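Local structure of hypothetical protein HD1797 (2P4P) at residues D9-D14 with M23-I28; E66-E71 with I75-V80. The protein probably takes part in exporting the polyamines cadaverine and putrescine across the inner membrane, this chain being its CorC_HlyC transporter-associated domain. One frame throughout, in Å; residues are numbered along the deposited sequence.

Contact 1 (D9-D14 with M23-I28)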
loop_
_atom_site.group_PDB
_atom_site.type_symbol
_atom_site.label_atom_id
_atom_site.label_comp_id
_atom_site.label_asym_id
_atom_site.label_seq_id
_atom_site.Cartn_x
_atom_site.Cartn_y
_atom_site.Cartn_z
ATOM N N ASP A 9 -6.618 6.568 8.743
ATOM C CA ASP A 9 -7.597 5.626 8.180
ATOM C C ASP A 9 -7.430 5.556 6.675
ATOM O O ASP A 9 -7.254 6.578 6.019
ATOM C CB ASP A 9 -9.065 5.882 8.598
ATOM C CG ASP A 9 -9.576 7.300 8.303
ATOM O OD1 ASP A 9 -9.114 8.310 8.921
ATOM O OD2 ASP A 9 -10.546 7.393 7.505
ATOM N N SER A 10 -7.458 4.350 6.134
ATOM C CA SER A 10 -7.300 4.201 4.699
ATOM C C SER A 10 -7.894 2.896 4.227
ATOM O O SER A 10 -8.124 1.966 5.029
ATOM C CB SER A 10 -5.827 4.294 4.320
ATOM O OG SER A 10 -5.163 3.109 4.675
ATOM N N TRP A 11 -8.133 2.812 2.925
ATOM C CA TRP A 11 -8.562 1.575 2.350
ATOM C C TRP A 11 -7.599 1.184 1.246
ATOM O O TRP A 11 -7.161 2.032 0.467
ATOM C CB TRP A 11 -9.936 1.710 1.706
ATOM C CG TRP A 11 -11.105 1.985 2.577
ATOM C CD1 TRP A 11 -11.180 1.923 3.957
ATOM C CD2 TRP A 11 -12.426 2.317 2.121
ATOM N NE1 TRP A 11 -12.457 2.236 4.370
ATOM C CE2 TRP A 11 -13.240 2.478 3.268
ATOM C CE3 TRP A 11 -12.991 2.520 0.852
ATOM C CZ2 TRP A 11 -14.613 2.807 3.182
ATOM C CZ3 TRP A 11 -14.352 2.862 0.765
ATOM C CH2 TRP A 11 -15.138 3.008 1.926
ATOM N N LEU A 12 -7.314 -0.108 1.162
ATOM C CA LEU A 12 -6.589 -0.659 0.037
ATOM C C LEU A 12 -7.591 -1.270 -0.919
ATOM O O LEU A 12 -8.373 -2.156 -0.538
ATOM C CB LEU A 12 -5.586 -1.698 0.520
ATOM C CG LEU A 12 -4.648 -2.288 -0.532
ATOM C CD1 LEU A 12 -3.545 -1.296 -0.873
ATOM C CD2 LEU A 12 -4.050 -3.570 -0.002
ATOM N N ILE A 13 -7.532 -0.826 -2.179
ATOM C CA ILE A 13 -8.546 -1.122 -3.208
ATOM C C ILE A 13 -7.916 -1.640 -4.511
ATOM O O ILE A 13 -6.872 -1.153 -4.905
ATOM C CB ILE A 13 -9.393 0.164 -3.483
ATOM C CG1 ILE A 13 -10.322 0.438 -2.291
ATOM C CG2 ILE A 13 -10.204 0.054 -4.773
ATOM C CD1 ILE A 13 -10.984 1.801 -2.324
ATOM N N ASP A 14 -8.556 -2.623 -5.153
ATOM C CA ASP A 14 -8.129 -3.180 -6.444
ATOM C C ASP A 14 -8.388 -2.143 -7.536
ATOM O O ASP A 14 -9.453 -1.549 -7.577
ATOM C CB ASP A 14 -8.909 -4.475 -6.726
ATOM C CG ASP A 14 -8.582 -5.112 -8.085
ATOM O OD1 ASP A 14 -7.755 -4.576 -8.859
ATOM O OD2 ASP A 14 -9.176 -6.177 -8.391
HETATM N N MSE A 23 -16.872 5.383 -5.847
HETATM C CA MSE A 23 -17.567 6.664 -5.590
HETATM C C MSE A 23 -18.704 6.490 -4.585
HETATM O O MSE A 23 -18.843 7.293 -3.681
HETATM C CB MSE A 23 -18.155 7.288 -6.880
HETATM C CG MSE A 23 -17.239 7.580 -8.036
HETATM SE SE MSE A 23 -15.800 8.830 -7.668
HETATM C CE MSE A 23 -14.464 7.659 -6.871
ATOM N N ARG A 24 -19.568 5.491 -4.797
ATOM C CA ARG A 24 -20.681 5.215 -3.884
ATOM C C ARG A 24 -20.214 4.943 -2.453
ATOM O O ARG A 24 -20.697 5.564 -1.506
ATOM C CB ARG A 24 -21.558 4.057 -4.398
ATOM C CG ARG A 24 -22.411 3.375 -3.340
ATOM C CD ARG A 24 -23.269 2.223 -3.914
ATOM N NE ARG A 24 -23.571 2.381 -5.347
ATOM C CZ ARG A 24 -22.991 1.685 -6.327
ATOM N NH1 ARG A 24 -22.061 0.776 -6.052
ATOM N NH2 ARG A 24 -23.346 1.888 -7.586
ATOM N N ALA A 25 -19.269 4.026 -2.300
ATOM C CA ALA A 25 -18.750 3.695 -0.983
ATOM C C ALA A 25 -18.085 4.889 -0.274
ATOM O O ALA A 25 -18.076 4.938 0.946
ATOM C CB ALA A 25 -17.810 2.539 -1.074
ATOM N N LEU A 26 -17.574 5.855 -1.039
ATOM C CA LEU A 26 -16.897 7.023 -0.460
ATOM C C LEU A 26 -17.823 8.237 -0.396
ATOM O O LEU A 26 -17.378 9.324 -0.053
ATOM C CB LEU A 26 -15.670 7.382 -1.279
ATOM C CG LEU A 26 -14.449 6.425 -1.266
ATOM C CD1 LEU A 26 -13.429 6.861 -2.315
ATOM C CD2 LEU A 26 -13.800 6.407 0.116
ATOM N N ASN A 27 -19.087 8.036 -0.772
ATOM C CA ASN A 27 -20.141 9.046 -0.718
ATOM C C ASN A 27 -19.820 10.265 -1.588
ATOM O O ASN A 27 -20.134 11.402 -1.207
ATOM C CB ASN A 27 -20.452 9.438 0.743
ATOM C CG ASN A 27 -21.775 10.168 0.907
ATOM O OD1 ASN A 27 -22.804 9.802 0.325
ATOM N ND2 ASN A 27 -21.757 11.202 1.728
ATOM N N ILE A 28 -19.199 9.999 -2.748
ATOM C CA ILE A 28 -18.908 11.012 -3.763
ATOM C C ILE A 28 -20.069 11.082 -4.720
ATOM O O ILE A 28 -20.440 10.081 -5.312
ATOM C CB ILE A 28 -17.585 10.725 -4.516
ATOM C CG1 ILE A 28 -16.450 10.495 -3.499
ATOM C CG2 ILE A 28 -17.211 11.903 -5.462
ATOM C CD1 ILE A 28 -15.201 9.802 -4.057
#
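Leu26, which meets Trp11 across the contact, sends its N-H weakly to Met23 O, an oxygen that also accepts Ile28 N over 2.9 Å. Together with the bond from Asn27 N to Arg24 O, the Ile28 bond makes a Schellman motif that ends helix 19-25. Asn27 turns the chain with a positive phi of 61°, a conformation that asparagine tolerates better than most residues.

Just before this turn come the two residues that meet the indole, Ala25 and Leu26. Leu26 CD2 lies 3.6 Å from Trp11 CZ3, approaching the six-membered ring obliquely, and the two side chains run past each other in opposite directions. In Trp11, chi1 of -66° sets CG opposite the carbonyl carbon, which carries the ring out from strand 10-14 to the helix end. There the outer end of the six-membered ring meets Ala25: CZ3 is 3.9 Å from Ala25 CB, while Ala25 O sits at the ring edge, 3.6 Å from Trp11 CH2. A small alanine suits the place because the broad indole can come close to the backbone. Leu26 also packs on Val80 and Phe65, and its carbonyl takes a hydrogen bond from Tyr63. A calcium ion lies about 4 Å from the Ala25 side chain.

No hydrogen bond joins the two segments. The contact is small and mainly apolar, with perhaps a slight electrostatic gain where the ring edge faces a carbonyl oxygen.

Contact 2 (E66-E71 with I75-V80)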
loop_
_atom_site.group_PDB
_atom_site.type_symbol
_atom_site.label_atom_id
_atom_site.label_comp_id
_atom_site.label_asym_id
_atom_site.label_seq_id
_atom_site.Cartn_x
_atom_site.Cartn_y
_atom_site.Cartn_z
ATOM N N GLU A 66 -3.726 6.981 -3.978
ATOM C CA GLU A 66 -2.296 6.728 -4.205
ATOM C C GLU A 66 -2.079 5.367 -4.869
ATOM O O GLU A 66 -2.549 4.343 -4.356
ATOM C CB GLU A 66 -1.521 6.785 -2.890
ATOM C CG GLU A 66 -0.003 6.649 -3.046
ATOM C CD GLU A 66 0.777 6.840 -1.751
ATOM O OE1 GLU A 66 0.325 7.597 -0.861
ATOM O OE2 GLU A 66 1.865 6.226 -1.630
ATOM N N ILE A 67 -1.359 5.333 -5.989
ATOM C CA ILE A 67 -0.985 4.029 -6.604
ATOM C C ILE A 67 -0.040 3.213 -5.703
ATOM O O ILE A 67 1.044 3.676 -5.324
ATOM C CB ILE A 67 -0.331 4.186 -8.007
ATOM C CG1 ILE A 67 -1.279 4.848 -9.005
ATOM C CG2 ILE A 67 0.204 2.807 -8.512
ATOM C CD1 ILE A 67 -0.571 5.177 -10.362
ATOM N N ILE A 68 -0.450 1.999 -5.337
ATOM C CA ILE A 68 0.431 1.151 -4.544
ATOM C C ILE A 68 1.328 0.335 -5.473
ATOM O O ILE A 68 2.544 0.224 -5.262
ATOM C CB ILE A 68 -0.360 0.280 -3.505
ATOM C CG1 ILE A 68 -0.978 1.202 -2.436
ATOM C CG2 ILE A 68 0.526 -0.863 -2.888
ATOM C CD1 ILE A 68 0.020 2.262 -1.837
ATOM N N ASP A 69 0.722 -0.214 -6.510
ATOM C CA ASP A 69 1.485 -0.878 -7.554
ATOM C C ASP A 69 0.751 -0.932 -8.905
ATOM O O ASP A 69 -0.483 -0.903 -8.969
ATOM C CB ASP A 69 1.918 -2.266 -7.078
ATOM C CG ASP A 69 0.793 -3.284 -7.109
ATOM O OD1 ASP A 69 0.867 -4.188 -7.957
ATOM O OD2 ASP A 69 -0.159 -3.199 -6.301
ATOM N N THR A 70 1.536 -0.992 -9.974
ATOM C CA THR A 70 1.013 -1.256 -11.295
ATOM C C THR A 70 1.408 -2.690 -11.695
ATOM O O THR A 70 2.400 -3.244 -11.201
ATOM C CB THR A 70 1.512 -0.242 -12.369
ATOM O OG1 THR A 70 2.920 -0.409 -12.581
ATOM C CG2 THR A 70 1.206 1.225 -11.957
ATOM N N GLU A 71 0.579 -3.305 -12.521
ATOM C CA GLU A 71 0.929 -4.552 -13.161
ATOM C C GLU A 71 0.136 -4.681 -14.456
ATOM O O GLU A 71 -1.031 -4.244 -14.537
ATOM C CB GLU A 71 0.747 -5.747 -12.224
ATOM C CG GLU A 71 -0.691 -6.184 -11.945
ATOM C CD GLU A 71 -0.804 -7.676 -11.671
ATOM O OE1 GLU A 71 -1.791 -8.098 -11.025
ATOM O OE2 GLU A 71 0.092 -8.433 -12.105
ATOM N N ILE A 75 -3.187 0.106 -13.056
ATOM C CA ILE A 75 -3.121 0.285 -11.618
ATOM C C ILE A 75 -3.732 -0.974 -11.028
ATOM O O ILE A 75 -4.900 -1.306 -11.287
ATOM C CB ILE A 75 -3.850 1.587 -11.153
ATOM C CG1 ILE A 75 -3.146 2.811 -11.768
ATOM C CG2 ILE A 75 -3.935 1.641 -9.633
ATOM C CD1 ILE A 75 -3.820 4.175 -11.555
ATOM N N ASP A 76 -2.910 -1.721 -10.305
ATOM C CA ASP A 76 -3.288 -3.013 -9.731
ATOM C C ASP A 76 -3.939 -2.782 -8.343
ATOM O O ASP A 76 -5.064 -3.260 -8.075
ATOM C CB ASP A 76 -2.017 -3.879 -9.667
ATOM C CG ASP A 76 -2.205 -5.187 -8.946
ATOM O OD1 ASP A 76 -3.235 -5.868 -9.141
ATOM O OD2 ASP A 76 -1.281 -5.564 -8.200
ATOM N N GLN A 77 -3.230 -2.051 -7.487
ATOM C CA GLN A 77 -3.744 -1.659 -6.160
ATOM C C GLN A 77 -3.529 -0.195 -5.866
ATOM O O GLN A 77 -2.496 0.364 -6.216
ATOM C CB GLN A 77 -3.066 -2.452 -5.056
ATOM C CG GLN A 77 -3.445 -3.897 -5.040
ATOM C CD GLN A 77 -2.718 -4.653 -3.961
ATOM O OE1 GLN A 77 -3.332 -5.195 -3.064
ATOM N NE2 GLN A 77 -1.408 -4.672 -4.038
ATOM N N LEU A 78 -4.489 0.407 -5.168
ATOM C CA LEU A 78 -4.384 1.773 -4.721
ATOM C C LEU A 78 -4.823 1.894 -3.257
ATOM O O LEU A 78 -5.491 1.017 -2.719
ATOM C CB LEU A 78 -5.262 2.682 -5.579
ATOM C CG LEU A 78 -6.737 2.265 -5.622
ATOM C CD1 LEU A 78 -7.656 3.406 -5.171
ATOM C CD2 LEU A 78 -7.116 1.708 -7.005
HETATM N N MSE A 79 -4.429 2.983 -2.623
HETATM C CA MSE A 79 -4.887 3.306 -1.295
HETATM C C MSE A 79 -5.639 4.612 -1.339
HETATM O O MSE A 79 -5.255 5.525 -2.064
HETATM C CB MSE A 79 -3.690 3.493 -0.367
HETATM C CG MSE A 79 -4.065 3.471 1.098
HETATM SE SE MSE A 79 -2.501 3.938 2.143
HETATM C CE MSE A 79 -1.406 4.635 0.731
ATOM N N VAL A 80 -6.711 4.688 -0.556
ATOM C CA VAL A 80 -7.552 5.885 -0.448
ATOM C C VAL A 80 -7.428 6.320 1.005
ATOM O O VAL A 80 -7.512 5.476 1.884
ATOM C CB VAL A 80 -9.063 5.551 -0.735
ATOM C CG1 VAL A 80 -9.917 6.843 -0.814
ATOM C CG2 VAL A 80 -9.184 4.803 -2.023
#
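The Gln77 side chain runs past one carboxylate oxygen of Asp69 from CB to its tip. Its CB touches Asp69 OD2 at 3.2 Å and also nears Ile68 CB; CG and CD continue past the same oxygen. NE2 donates to Asp69 OD2 over 3.0 Å in an almost straight bond (175°). The acceptor lies in the amide plane, whereas the amide nitrogen approaches OD2 on its syn side, out of the carboxylate plane; amide and carboxylate are nearly perpendicular. With chi1 at -69°, CG lies anti to the carbonyl carbon, and the extended chain beyond it passes across the carboxylate. NE2 also donates to Ile68 O of the second subunit, a job that suits an amide with two N-H groups.

The antiparallel hairpin bulges here twice. Ile68 N (2.8 Å) and Asp69 N both reach Gln77 O from one face of its carbonyl plane, and Asp69 O receives Asp76 N at 2.9 Å and, weakly, Gln77 N. Beyond the bulges, Glu66 and Met79 form a regular hydrogen-bonded pair. Ile67 and Ile75 cross at about a right angle, CD1 of Ile67 to CD1 of Ile75 3.6 Å, on the face covered by helix 40-48.

The second bulge turns Asp76 toward Asp69, leaving Asp76 OD2 2.6 Å from Asp69 OD1, with Glu71 close by; Asp69 of the second subunit also packs on Asp69. Asp69, Thr70 and Glu71 form a known magnesium site; the magnesium ion about 4 Å from the Asp69 side chain is not bound to this chain. So dense a cluster of acids probably raises their proton affinity and favours a cation.

Contact 1 closes before contact 2 opens along the chain, and their centres lie 13 Å apart. They meet in one three-stranded antiparallel sheet, ordered 10-14, 74-81, 66-71: the last strand runs in the middle, pairing with the hairpin partner of contact 2 on one edge and with the strand of contact 1 on the other. Backbone bonds of Trp11 with Val80 and of Ile13 with Leu78 join the two contacts directly. In contact 1 the end of helix 19-25 packs against strand 10-14, whereas the 66-71 edge carries the magnesium-site residues. The second subunit reaches both contacts, mainly contact 2 (seven residues against one), within the same transporter-associated domain.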